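Local atomic coordinates of cell wall surface anchor family protein (Streptococcus agalactiae serogroup V, PDB entry 3TXA), a protein that probably serves as the adhesive tip of the pili of group B Streptococcus, with a von Willebrand factor A-like domain carrying a magnesium site and an immunoglobulin-like domain. Residues 122-127 and 663-668; 139-144 and 154-159. All coordinates share one frame; numbering follows the deposited sequence.

Contact 1 of 2, residues 122-127 and 663-668; sequences LNPING and DFPIPK
Leu122 and Lys668 face each other as an antiparallel hydrogen-bonded pair, their CA atoms 5.3 Å apart, and the two chains run nearly opposite ways, 162° between end-to-end directions. Each residue gives its N-H to the carbonyl of the other: Leu122 N lies 2.9 Å from Lys668 O, and Lys668 N lies 3.1 Å from Leu122 O. The ladder stops at this one pair; Pro124, two residues on, has no N-H to give, and Ile666 N bonds to Tyr105 OH instead. Beyond it the contact continues through side chains. Pro124 meets Pro665 with the two side chains crossing at about a right angle, and Pro124 CG sits 3.5 Å from Pro665 CB. Ile125 reaches the same proline from further along, its CD1 4.2 Å from Pro665 CG. Pro667 lies against the paired backbone, with its CB 3.4 Å from Leu122 O. The CB of Asn123 points away from 663-668, yet a chi1 of -93° swings the amide back so that OD1 comes within 3.8 Å of Pro667 CB. That oxygen has its polar partner on another strand, accepting a hydrogen bond from Ile143 N. Leu122 and Lys668 send their side chains to one face of the sheet, where both touch Leu107. Strand 104-109 pairs with 121-124 on its other edge, so 121-124 is an interior strand, and the contact joins an early and a late strand of one antiparallel sheet, in keeping with an immunoglobulin-like sandwich.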
loop_
_atom_site.group_PDB
_atom_site.type_symbol
_atom_site.label_atom_id
_atom_site.label_comp_id
_atom_site.label_asym_id
_atom_site.label_seq_id
_atom_site.Cartn_x
_atom_site.Cartn_y
_atom_site.Cartn_z
ATOM N N LEU A 122 27.030 18.591 30.854
ATOM C CA LEU A 122 26.570 17.236 30.554
ATOM C C LEU A 122 25.232 17.196 29.823
ATOM O O LEU A 122 24.244 17.731 30.315
ATOM C CB LEU A 122 26.425 16.432 31.847
ATOM C CG LEU A 122 27.612 16.229 32.782
ATOM C CD1 LEU A 122 27.189 15.328 33.931
ATOM C CD2 LEU A 122 28.802 15.636 32.053
ATOM N N ASN A 123 25.211 16.535 28.670
ATOM C CA ASN A 123 23.993 16.331 27.898
ATOM C C ASN A 123 23.356 14.965 28.172
ATOM O O ASN A 123 24.047 14.036 28.577
ATOM C CB ASN A 123 24.281 16.487 26.405
ATOM C CG ASN A 123 24.040 17.894 25.902
ATOM O OD1 ASN A 123 23.286 18.665 26.479
ATOM N ND2 ASN A 123 24.674 18.224 24.803
ATOM N N PRO A 124 22.032 14.837 27.963
ATOM C CA PRO A 124 21.383 13.547 28.177
ATOM C C PRO A 124 21.307 12.688 26.924
ATOM O O PRO A 124 21.484 13.203 25.819
ATOM C CB PRO A 124 19.974 13.942 28.624
ATOM C CG PRO A 124 19.716 15.226 27.939
ATOM C CD PRO A 124 21.044 15.925 27.826
ATOM N N ILE A 125 21.026 11.396 27.132
ATOM C CA ILE A 125 20.919 10.346 26.089
ATOM C C ILE A 125 22.220 10.123 25.273
ATOM O O ILE A 125 23.171 9.552 25.808
ATOM C CB ILE A 125 19.599 10.460 25.250
ATOM C CG1 ILE A 125 18.397 10.570 26.192
ATOM C CG2 ILE A 125 19.420 9.242 24.324
ATOM C CD1 ILE A 125 17.117 10.951 25.524
ATOM N N ASN A 126 22.270 10.556 24.010
ATOM C CA ASN A 126 23.505 10.452 23.207
ATOM C C ASN A 126 24.189 11.813 22.959
ATOM O O ASN A 126 23.638 12.862 23.319
ATOM C CB ASN A 126 23.267 9.673 21.896
ATOM C CG ASN A 126 22.093 10.216 21.079
ATOM O OD1 ASN A 126 22.158 11.319 20.526
ATOM N ND2 ASN A 126 21.023 9.424 20.975
ATOM N N GLY A 127 25.389 11.794 22.368
ATOM C CA GLY A 127 26.093 13.032 22.003
ATOM C C GLY A 127 25.693 13.533 20.618
ATOM O O GLY A 127 26.265 14.507 20.108
ATOM N N ASP A 663 7.871 14.148 30.165
ATOM C CA ASP A 663 9.065 14.872 30.634
ATOM C C ASP A 663 10.103 15.017 29.524
ATOM O O ASP A 663 10.109 14.239 28.563
ATOM C CB ASP A 663 9.678 14.258 31.906
ATOM C CG ASP A 663 9.093 14.865 33.207
ATOM O OD1 ASP A 663 9.843 15.502 33.987
ATOM O OD2 ASP A 663 7.881 14.710 33.471
ATOM N N PHE A 664 10.934 16.054 29.630
ATOM C CA PHE A 664 12.044 16.271 28.708
ATOM C C PHE A 664 13.264 15.894 29.526
ATOM O O PHE A 664 13.280 16.088 30.743
ATOM C CB PHE A 664 12.186 17.761 28.315
ATOM C CG PHE A 664 11.411 18.196 27.071
ATOM C CD1 PHE A 664 10.089 18.630 27.162
ATOM C CD2 PHE A 664 12.037 18.271 25.838
ATOM C CE1 PHE A 664 9.390 19.075 26.035
ATOM C CE2 PHE A 664 11.350 18.716 24.705
ATOM C CZ PHE A 664 10.034 19.116 24.801
ATOM N N PRO A 665 14.298 15.354 28.872
ATOM C CA PRO A 665 15.531 15.224 29.626
ATOM C C PRO A 665 16.161 16.613 29.847
ATOM O O PRO A 665 15.931 17.525 29.064
ATOM C CB PRO A 665 16.399 14.346 28.721
ATOM C CG PRO A 665 15.892 14.588 27.335
ATOM C CD PRO A 665 14.452 14.971 27.453
ATOM N N ILE A 666 16.948 16.766 30.904
ATOM C CA ILE A 666 17.491 18.064 31.286
ATOM C C ILE A 666 19.012 17.972 31.404
ATOM O O ILE A 666 19.499 17.138 32.155
ATOM C CB ILE A 666 16.884 18.509 32.637
ATOM C CG1 ILE A 666 15.354 18.642 32.517
ATOM C CG2 ILE A 666 17.540 19.795 33.128
ATOM C CD1 ILE A 666 14.590 18.508 33.836
ATOM N N PRO A 667 19.765 18.806 30.644
ATOM C CA PRO A 667 21.216 18.919 30.825
ATOM C C PRO A 667 21.603 19.539 32.165
ATOM O O PRO A 667 20.736 19.995 32.921
ATOM C CB PRO A 667 21.655 19.840 29.684
ATOM C CG PRO A 667 20.453 20.467 29.194
ATOM C CD PRO A 667 19.331 19.519 29.431
ATOM N N LYS A 668 22.902 19.526 32.462
ATOM C CA LYS A 668 23.425 20.058 33.726
ATOM C C LYS A 668 24.749 20.751 33.456
ATOM O O LYS A 668 25.485 20.326 32.563
ATOM C CB LYS A 668 23.637 18.941 34.765
ATOM C CG LYS A 668 22.447 18.021 35.028
ATOM C CD LYS A 668 22.618 17.196 36.309
ATOM C CE LYS A 668 21.474 16.193 36.417
ATOM N NZ LYS A 668 21.102 15.838 37.819
#

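Contact 2 of 2, residues 139-144 and 154-159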
loop_
_atom_site.group_PDB
_atom_site.type_symbol
_atom_site.label_atom_id
_atom_site.label_comp_id
_atom_site.label_asym_id
_atom_site.label_seq_id
_atom_site.Cartn_x
_atom_site.Cartn_y
_atom_site.Cartn_z
ATOM N N LEU A 139 11.140 13.821 21.619
ATOM C CA LEU A 139 11.549 15.088 22.130
ATOM C C LEU A 139 12.936 15.060 22.717
ATOM O O LEU A 139 13.338 14.071 23.307
ATOM C CB LEU A 139 10.518 15.639 23.113
ATOM C CG LEU A 139 9.631 14.797 23.998
ATOM C CD1 LEU A 139 10.268 14.627 25.335
ATOM C CD2 LEU A 139 8.354 15.553 24.123
ATOM N N SER A 140 13.656 16.165 22.539
ATOM C CA SER A 140 15.027 16.317 23.022
ATOM C C SER A 140 15.202 17.683 23.653
ATOM O O SER A 140 14.443 18.612 23.357
ATOM C CB SER A 140 16.018 16.167 21.860
ATOM O OG SER A 140 15.975 17.296 20.997
ATOM N N LYS A 141 16.206 17.791 24.515
ATOM C CA LYS A 141 16.621 19.048 25.100
ATOM C C LYS A 141 18.069 18.887 25.429
ATOM O O LYS A 141 18.421 18.036 26.244
ATOM C CB LYS A 141 15.862 19.334 26.380
ATOM C CG LYS A 141 16.305 20.627 27.074
ATOM C CD LYS A 141 15.615 20.806 28.398
ATOM C CE LYS A 141 15.787 22.208 28.907
ATOM N NZ LYS A 141 15.308 22.320 30.305
ATOM N N LYS A 142 18.914 19.699 24.794
ATOM C CA LYS A 142 20.371 19.564 24.897
ATOM C C LYS A 142 21.084 20.888 24.676
ATOM O O LYS A 142 20.547 21.768 24.003
ATOM C CB LYS A 142 20.894 18.527 23.895
ATOM C CG LYS A 142 20.878 18.936 22.422
ATOM C CD LYS A 142 21.319 17.754 21.542
ATOM C CE LYS A 142 21.825 18.200 20.145
ATOM N NZ LYS A 142 20.850 18.064 18.973
ATOM N N ILE A 143 22.287 21.012 25.246
ATOM C CA ILE A 143 23.220 22.094 24.932
ATOM C C ILE A 143 23.814 21.863 23.531
ATOM O O ILE A 143 24.588 20.936 23.356
ATOM C CB ILE A 143 24.348 22.152 26.012
ATOM C CG1 ILE A 143 23.754 22.519 27.363
ATOM C CG2 ILE A 143 25.477 23.139 25.637
ATOM C CD1 ILE A 143 24.633 22.178 28.515
ATOM N N THR A 144 23.440 22.666 22.534
ATOM C CA THR A 144 24.035 22.525 21.187
ATOM C C THR A 144 25.234 23.435 20.963
ATOM O O THR A 144 25.857 23.404 19.911
ATOM C CB THR A 144 23.076 22.911 20.039
ATOM O OG1 THR A 144 22.390 24.118 20.372
ATOM C CG2 THR A 144 22.105 21.819 19.755
ATOM N N TYR A 154 25.738 29.072 27.616
ATOM C CA TYR A 154 25.349 27.939 26.795
ATOM C C TYR A 154 24.063 28.202 26.005
ATOM O O TYR A 154 23.259 29.058 26.384
ATOM C CB TYR A 154 25.199 26.686 27.654
ATOM C CG TYR A 154 26.380 26.364 28.557
ATOM C CD1 TYR A 154 26.353 26.712 29.918
ATOM C CD2 TYR A 154 27.507 25.688 28.064
ATOM C CE1 TYR A 154 27.425 26.414 30.763
ATOM C CE2 TYR A 154 28.589 25.373 28.904
ATOM C CZ TYR A 154 28.540 25.743 30.251
ATOM O OH TYR A 154 29.590 25.449 31.097
ATOM N N LYS A 155 23.907 27.449 24.909
ATOM C CA LYS A 155 22.779 27.543 24.004
ATOM C C LYS A 155 21.984 26.249 24.079
ATOM O O LYS A 155 22.449 25.201 23.613
ATOM C CB LYS A 155 23.277 27.747 22.582
ATOM C CG LYS A 155 22.216 27.995 21.556
ATOM C CD LYS A 155 22.847 28.375 20.231
ATOM C CE LYS A 155 22.190 29.616 19.640
ATOM N NZ LYS A 155 22.277 30.821 20.545
ATOM N N ILE A 156 20.781 26.333 24.655
ATOM C CA ILE A 156 19.870 25.199 24.772
ATOM C C ILE A 156 19.089 24.990 23.485
ATOM O O ILE A 156 18.605 25.942 22.887
ATOM C CB ILE A 156 18.874 25.386 25.952
ATOM C CG1 ILE A 156 19.607 25.735 27.257
ATOM C CG2 ILE A 156 17.986 24.161 26.132
ATOM C CD1 ILE A 156 20.629 24.717 27.751
ATOM N N GLU A 157 18.992 23.742 23.058
ATOM C CA GLU A 157 18.089 23.368 21.983
ATOM C C GLU A 157 17.002 22.415 22.517
ATOM O O GLU A 157 17.295 21.464 23.264
ATOM C CB GLU A 157 18.845 22.751 20.792
ATOM C CG GLU A 157 17.950 22.009 19.793
ATOM C CD GLU A 157 18.667 21.501 18.549
ATOM O OE1 GLU A 157 18.873 22.312 17.615
ATOM O OE2 GLU A 157 18.984 20.284 18.468
ATOM N N LEU A 158 15.759 22.690 22.118
ATOM C CA LEU A 158 14.604 21.904 22.497
ATOM C C LEU A 158 13.873 21.546 21.211
ATOM O O LEU A 158 13.696 22.406 20.345
ATOM C CB LEU A 158 13.701 22.749 23.389
ATOM C CG LEU A 158 12.899 22.052 24.472
ATOM C CD1 LEU A 158 13.341 22.539 25.845
ATOM C CD2 LEU A 158 11.467 22.373 24.290
ATOM N N THR A 159 13.454 20.288 21.074
ATOM C CA THR A 159 12.808 19.802 19.836
ATOM C C THR A 159 11.638 18.888 20.171
ATOM O O THR A 159 11.662 18.180 21.188
ATOM C CB THR A 159 13.763 18.971 18.943
ATOM O OG1 THR A 159 14.053 17.726 19.588
ATOM C CG2 THR A 159 15.094 19.712 18.650
#
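Lys155 O is gripped twice by Thr144: the backbone N binds it at 2.9 Å, nearly in line with the carbonyl, while Thr144 OG1 adds a weak bond at 3.4 Å. The threonine methyl lies against the base of Glu157, with Thr144 CG2 3.5 Å from Glu157 CB and the two side chains at about a right angle. From here the strands run antiparallel, their axes at 149°, through the hydrogen-bonded pairs Lys142 with Glu157 and Ser140 with Thr159. Between Lys142 and Glu157 the side chains also lie side by side, pointing the same way, and Lys142 NZ closes a salt bridge to Glu157 OE2 at 2.9 Å. The lysine chain bends at its last torsion (chi4 -100°), which brings the ammonium group to the carboxylate. Further along the same face the hydroxyls of Ser140 and Thr159 are modelled so close that their spacing is doubtful. The other face is largely apolar around the linked Lys141: Ile143 CG1 packs 3.8 Å from Ile156 CD1, and Ile143 CG2 approaches the Tyr154 ring obliquely. The aliphatic chain of Lys141 lies across Leu158, Lys141 CG being 3.7 Å from Leu158 CD1. Lys141 has CG anti to the backbone N (chi1 178°) and a chain extended beyond it, which carries NZ to its covalent link with Asn645 CG, an isopeptide bond of the kind that staples Gram-positive pilin domains; NZ also hydrogen-bonds Thr648, and Asp550 packs alongside. Other strands hem the hairpin in: 623-632 pairs with the outer edge of 154-159 and salt-bridges Lys155 through Asp629, 132-134 pairs with the start of 137-146, 543-551 lies over Lys141 and Leu158, and 121-124 runs by 137-146, Ala121 touching Ile143 and Tyr154.

Overall arrangement
After strands 95-97 and 104-109 the modelled chain lays down 122-127, then turns back through the hairpin of 139-144 and 154-159, so contact 2 closes a small loop of nine residues. It then runs out into the von Willebrand factor A-like domain, whose parallel sheet begins at 175-182, and returns by strand 537-541. Only near the C-terminal end does 663-668 come back to close contact 1, whose loop contains all of contact 2. The immunoglobulin-like domain is thus built from segments before and after the von Willebrand factor A-like domain, a large insertion. The centres lie about 8 Å apart, on separate sheets that meet where Asn123 reaches 137-146, and Phe664 wedges against Ser140 and Leu139 between them.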